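Local coordinates for NanS-p (Escherichia phage vB_EcoP_24B, PDB 6YP6), which probably binds carbohydrate as part of a conserved carbohydrate esterase encoded by a Shiga toxin phage, at residues L83-V89 with I199-Y205; S164-T168 with P178-T182. Numbering follows the deposited sequence.

Interaction 1: L83-V89 with I199-Y205; sequences LAANQYV and ITRGATY
Y205, in the m rotamer (chi2 -85°), lays its ring along the loop that leads into strand 88-95. A84 to Q87 form a type II beta turn, closed by Q87 N to A84 O (3.3 Å), with N86 in the left-handed region. At the turn's start A84 N donates to Y205 OH (2.9 Å, nearly linear), a hydroxyl that T121 also bonds. Q87, extended with chi1 and chi2 both t, places CG 4.2 Å from the Y205 ring centroid as an off-centre CH-pi contact and OE1 over one ring face, 3.4 Å from Y205 CD1. V89 (t) brings CG2 to 3.6 Å from Y205 CD2. The nearest CA pairs are Y88-T204 and V89-Y205, both 5.2 Å; between these segments the one backbone-backbone hydrogen bond is Y205 N to Y88 O (3.1 Å). A water lies 2.7 Å from V89 O and 2.6 Å from Y205 O. Further out, Y88 (m) sets CD1 3.7 Å from CD1 of I199 (chi1 m, chi2 t). At this joint between the start of strand 88-95 and loop 199-205, Y205 thus combines a hydroxyl accepting from a turn amide with a ring packed against V89 and Q87, amide oxygen included.

Interaction 2: S164-T168 with P178-T182; sequences SLQVT and PFTLT
Strands 166-171 and 174-180 form an antiparallel beta hairpin, and the contact lies at its open end, where the end-to-end directions of L165-T168 and P178-L181 differ by 146°. P178 opens the second segment opposite T168 (CA-CA 4.3 Å), with CB 4.2 Å from Q166 CG. F179 faces V167 as a hydrogen-bonded pair: F179 N to V167 O is 2.9 Å and V167 N to F179 O 2.7 Å. Its p rotamer (chi2 -79°) brings the ring against V167, whose CB lies over its face, 4.2 Å from the centroid, in a CH-pi contact. T180 pairs with Q166 without hydrogen bonds (CA-CA 4.1 Å); on their shared face one water joins T180 OG1 and Q166 NE2, 2.7 Å from each. Beyond the last bridge L181 (m, t) still donates, L181 N to L165 O at 2.9 Å, and packs its CG 4.0 Å from V167 CG2 and its CD1 4.1 Å from L165 CD2. This end of the hairpin is therefore two-sided, with polar, hydrated Q166 and T180 on one face and apolar V167 and F179 on the other.

In the fold
The two contacts belong to different parts of a beta-rich fold with two antiparallel sheets. Interaction 1 lies where strand 88-95 of the seven-stranded sheet begins, and its second segment is the connection from strand 193-197 of that sheet to strand 207-216 of the other. V89 and Y205 both touch V79 on strand 71-79, linking this corner to the second sheet. Interaction 2 belongs to that second sheet: strand 166-171 of its hairpin pairs with strand 152-159, where V167 meets F157 and F159; F179 also meets Y130 of the seven-stranded sheet. The centres of interactions 1 and 2 are 27 Å apart. Their nearest atoms are about 16 Å apart, so they do not touch. In sequence, 164-182 falls between the two segments of interaction 1.

Interaction 1: L83-V89 with I199-Y205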
loop_
_atom_site.group_PDB
_atom_site.type_symbol
_atom_site.label_atom_id
_atom_site.label_comp_id
_atom_site.label_asym_id
_atom_site.label_seq_id
_atom_site.Cartn_x
_atom_site.Cartn_y
_atom_site.Cartn_z
ATOM N N LEU A 83 16.432 -9.562 -8.886
ATOM C CA LEU A 83 16.649 -9.221 -7.489
ATOM C C LEU A 83 17.829 -8.260 -7.359
ATOM O O LEU A 83 18.937 -8.559 -7.823
ATOM C CB LEU A 83 16.920 -10.480 -6.678
ATOM C CG LEU A 83 17.402 -10.297 -5.240
ATOM C CD1 LEU A 83 16.386 -9.566 -4.383
ATOM C CD2 LEU A 83 17.707 -11.660 -4.643
ATOM N N ALA A 84 17.589 -7.117 -6.714
ATOM C CA ALA A 84 18.613 -6.128 -6.411
ATOM C C ALA A 84 18.491 -5.768 -4.936
ATOM O O ALA A 84 17.423 -5.329 -4.486
ATOM C CB ALA A 84 18.444 -4.881 -7.279
ATOM N N ALA A 85 19.580 -5.924 -4.189
ATOM C CA ALA A 85 19.530 -5.690 -2.756
ATOM C C ALA A 85 19.075 -4.264 -2.471
ATOM O O ALA A 85 19.587 -3.304 -3.053
ATOM C CB ALA A 85 20.915 -5.896 -2.153
ATOM N N ASN A 86 18.126 -4.130 -1.548
ATOM C CA ASN A 86 17.664 -2.868 -0.960
ATOM C C ASN A 86 16.749 -2.062 -1.868
ATOM O O ASN A 86 16.304 -0.978 -1.470
ATOM C CB ASN A 86 18.842 -2.047 -0.432
ATOM C CG ASN A 86 19.733 -2.889 0.472
ATOM O OD1 ASN A 86 19.234 -3.633 1.326
ATOM N ND2 ASN A 86 21.036 -2.824 0.259
ATOM N N GLN A 87 16.402 -2.571 -3.038
ATOM C CA GLN A 87 15.579 -1.832 -3.988
ATOM C C GLN A 87 14.103 -1.846 -3.605
ATOM O O GLN A 87 13.580 -2.833 -3.086
ATOM C CB GLN A 87 15.803 -2.439 -5.374
ATOM C CG GLN A 87 15.173 -1.695 -6.519
ATOM C CD GLN A 87 15.731 -2.194 -7.828
ATOM O OE1 GLN A 87 15.104 -3.025 -8.517
ATOM N NE2 GLN A 87 16.917 -1.761 -8.157
ATOM N N TYR A 88 13.444 -0.708 -3.821
ATOM C CA TYR A 88 12.039 -0.550 -3.497
ATOM C C TYR A 88 11.120 -1.024 -4.613
ATOM O O TYR A 88 11.448 -0.933 -5.796
ATOM C CB TYR A 88 11.703 0.927 -3.214
ATOM C CG TYR A 88 12.407 1.453 -1.986
ATOM C CD1 TYR A 88 12.037 1.059 -0.704
ATOM C CD2 TYR A 88 13.482 2.326 -2.116
ATOM C CE1 TYR A 88 12.715 1.530 0.404
ATOM C CE2 TYR A 88 14.166 2.801 -1.021
ATOM C CZ TYR A 88 13.789 2.395 0.236
ATOM O OH TYR A 88 14.507 2.877 1.298
ATOM N N VAL A 89 9.925 -1.467 -4.198
ATOM C CA VAL A 89 8.781 -1.643 -5.083
ATOM C C VAL A 89 7.843 -0.445 -4.931
ATOM O O VAL A 89 7.719 0.371 -5.848
ATOM C CB VAL A 89 8.040 -2.973 -4.831
ATOM C CG1 VAL A 89 6.898 -3.130 -5.826
ATOM C CG2 VAL A 89 8.997 -4.154 -4.913
ATOM N N ILE A 199 8.231 5.916 -4.367
ATOM C CA ILE A 199 9.019 6.518 -3.292
ATOM C C ILE A 199 10.133 7.430 -3.794
ATOM O O ILE A 199 10.227 8.598 -3.395
ATOM C CB ILE A 199 9.598 5.446 -2.335
ATOM C CG1 ILE A 199 8.506 4.522 -1.776
ATOM C CG2 ILE A 199 10.368 6.118 -1.199
ATOM C CD1 ILE A 199 9.062 3.283 -1.077
ATOM N N THR A 200 11.014 6.893 -4.626
ATOM C CA THR A 200 12.283 7.507 -4.957
ATOM C C THR A 200 12.375 7.785 -6.447
ATOM O O THR A 200 11.746 7.107 -7.265
ATOM C CB THR A 200 13.417 6.572 -4.503
ATOM O OG1 THR A 200 14.675 7.151 -4.833
ATOM C CG2 THR A 200 13.348 5.189 -5.162
ATOM N N ARG A 201 13.176 8.798 -6.802
ATOM C CA ARG A 201 13.483 9.024 -8.213
ATOM C C ARG A 201 14.445 7.979 -8.766
ATOM O O ARG A 201 14.509 7.785 -9.987
ATOM C CB ARG A 201 14.087 10.413 -8.407
ATOM C CG ARG A 201 13.108 11.539 -8.183
ATOM C CD ARG A 201 13.824 12.879 -8.197
ATOM N NE ARG A 201 12.897 13.978 -8.412
ATOM C CZ ARG A 201 12.613 14.498 -9.604
ATOM N NH1 ARG A 201 13.193 14.026 -10.701
ATOM N NH2 ARG A 201 11.753 15.501 -9.695
ATOM N N GLY A 202 15.206 7.322 -7.900
ATOM C CA GLY A 202 16.114 6.281 -8.325
ATOM C C GLY A 202 15.359 5.069 -8.840
ATOM O O GLY A 202 14.144 4.933 -8.687
ATOM N N ALA A 203 16.084 4.173 -9.500
ATOM C CA ALA A 203 15.435 3.003 -10.068
ATOM C C ALA A 203 14.742 2.179 -8.987
ATOM O O ALA A 203 15.314 1.896 -7.927
ATOM C CB ALA A 203 16.456 2.126 -10.783
ATOM N N THR A 204 13.528 1.746 -9.312
ATOM C CA THR A 204 12.708 0.846 -8.509
ATOM C C THR A 204 12.260 -0.307 -9.405
ATOM O O THR A 204 12.382 -0.257 -10.632
ATOM C CB THR A 204 11.491 1.590 -7.936
ATOM O OG1 THR A 204 10.696 2.060 -9.031
ATOM C CG2 THR A 204 11.938 2.741 -7.046
ATOM N N TYR A 205 11.715 -1.363 -8.804
ATOM C CA TYR A 205 11.229 -2.474 -9.610
ATOM C C TYR A 205 9.985 -2.056 -10.391
ATOM O O TYR A 205 9.041 -1.523 -9.797
ATOM C CB TYR A 205 10.807 -3.659 -8.748
ATOM C CG TYR A 205 11.898 -4.379 -8.003
ATOM C CD1 TYR A 205 12.632 -5.383 -8.604
ATOM C CD2 TYR A 205 12.160 -4.093 -6.661
ATOM C CE1 TYR A 205 13.602 -6.065 -7.912
ATOM C CE2 TYR A 205 13.135 -4.776 -5.962
ATOM C CZ TYR A 205 13.857 -5.764 -6.601
ATOM O OH TYR A 205 14.843 -6.477 -5.951
HETATM O O HOH W 1 7.747 0.362 -8.551
#

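Interaction 2: S164-T168 with P178-T182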
loop_
_atom_site.group_PDB
_atom_site.type_symbol
_atom_site.label_atom_id
_atom_site.label_comp_id
_atom_site.label_asym_id
_atom_site.label_seq_id
_atom_site.Cartn_x
_atom_site.Cartn_y
_atom_site.Cartn_z
ATOM N N SER A 164 -9.863 -0.347 17.491
ATOM C CA SER A 164 -8.561 -0.931 17.757
ATOM C C SER A 164 -7.560 -0.503 16.683
ATOM O O SER A 164 -7.848 -0.556 15.485
ATOM C CB SER A 164 -8.657 -2.454 17.778
ATOM O OG SER A 164 -7.363 -3.029 17.892
ATOM N N LEU A 165 -6.380 -0.114 17.120
ATOM C CA LEU A 165 -5.269 0.222 16.236
ATOM C C LEU A 165 -4.351 -0.973 16.002
ATOM O O LEU A 165 -3.279 -0.824 15.413
ATOM C CB LEU A 165 -4.524 1.433 16.806
ATOM C CG LEU A 165 -5.370 2.714 16.889
ATOM C CD1 LEU A 165 -4.726 3.744 17.798
ATOM C CD2 LEU A 165 -5.586 3.308 15.515
ATOM N N GLN A 166 -4.754 -2.159 16.436
ATOM C CA GLN A 166 -3.996 -3.385 16.224
ATOM C C GLN A 166 -4.411 -4.016 14.903
ATOM O O GLN A 166 -5.539 -4.507 14.762
ATOM C CB GLN A 166 -4.243 -4.338 17.386
ATOM C CG GLN A 166 -3.556 -5.667 17.220
ATOM C CD GLN A 166 -3.703 -6.483 18.458
ATOM O OE1 GLN A 166 -4.790 -7.022 18.732
ATOM N NE2 GLN A 166 -2.654 -6.550 19.254
ATOM N N VAL A 167 -3.473 -4.043 13.957
ATOM C CA VAL A 167 -3.684 -4.451 12.572
ATOM C C VAL A 167 -2.989 -5.783 12.345
ATOM O O VAL A 167 -1.913 -6.041 12.887
ATOM C CB VAL A 167 -3.098 -3.371 11.632
ATOM C CG1 VAL A 167 -3.168 -3.774 10.177
ATOM C CG2 VAL A 167 -3.833 -2.062 11.830
ATOM N N THR A 168 -3.609 -6.641 11.542
ATOM C CA THR A 168 -2.976 -7.899 11.178
ATOM C C THR A 168 -2.599 -7.861 9.710
ATOM O O THR A 168 -3.484 -7.702 8.853
ATOM C CB THR A 168 -3.884 -9.097 11.467
ATOM O OG1 THR A 168 -4.229 -9.101 12.853
ATOM C CG2 THR A 168 -3.167 -10.417 11.143
ATOM N N PRO A 178 0.383 -9.748 14.316
ATOM C CA PRO A 178 -0.306 -8.470 14.546
ATOM C C PRO A 178 0.671 -7.409 15.024
ATOM O O PRO A 178 1.661 -7.701 15.701
ATOM C CB PRO A 178 -1.336 -8.811 15.633
ATOM C CG PRO A 178 -1.558 -10.271 15.474
ATOM C CD PRO A 178 -0.241 -10.854 15.077
ATOM N N PHE A 179 0.371 -6.159 14.681
ATOM C CA PHE A 179 1.149 -5.019 15.144
ATOM C C PHE A 179 0.190 -3.879 15.432
ATOM O O PHE A 179 -0.925 -3.839 14.909
ATOM C CB PHE A 179 2.204 -4.587 14.099
ATOM C CG PHE A 179 1.611 -4.077 12.815
ATOM C CD1 PHE A 179 1.131 -4.937 11.842
ATOM C CD2 PHE A 179 1.552 -2.716 12.577
ATOM C CE1 PHE A 179 0.580 -4.438 10.669
ATOM C CE2 PHE A 179 1.010 -2.214 11.412
ATOM C CZ PHE A 179 0.529 -3.075 10.459
ATOM N N THR A 180 0.624 -2.943 16.264
ATOM C CA THR A 180 -0.193 -1.793 16.608
ATOM C C THR A 180 0.343 -0.548 15.908
ATOM O O THR A 180 1.542 -0.261 15.951
ATOM C CB THR A 180 -0.267 -1.610 18.122
ATOM O OG1 THR A 180 -0.901 -2.758 18.697
ATOM C CG2 THR A 180 -1.081 -0.377 18.490
ATOM N N LEU A 181 -0.556 0.181 15.250
ATOM C CA LEU A 181 -0.176 1.432 14.619
ATOM C C LEU A 181 0.365 2.386 15.668
ATOM O O LEU A 181 -0.103 2.416 16.808
ATOM C CB LEU A 181 -1.372 2.083 13.934
ATOM C CG LEU A 181 -1.974 1.308 12.764
ATOM C CD1 LEU A 181 -3.295 1.926 12.349
ATOM C CD2 LEU A 181 -1.043 1.235 11.571
ATOM N N THR A 182 1.355 3.177 15.274
ATOM C CA THR A 182 1.938 4.211 16.109
ATOM C C THR A 182 1.981 5.492 15.293
ATOM O O THR A 182 1.685 5.506 14.099
ATOM C CB THR A 182 3.363 3.858 16.565
ATOM O OG1 THR A 182 4.251 3.868 15.446
ATOM C CG2 THR A 182 3.415 2.506 17.224
HETATM O O HOH W 2 -0.413 -5.335 18.317
#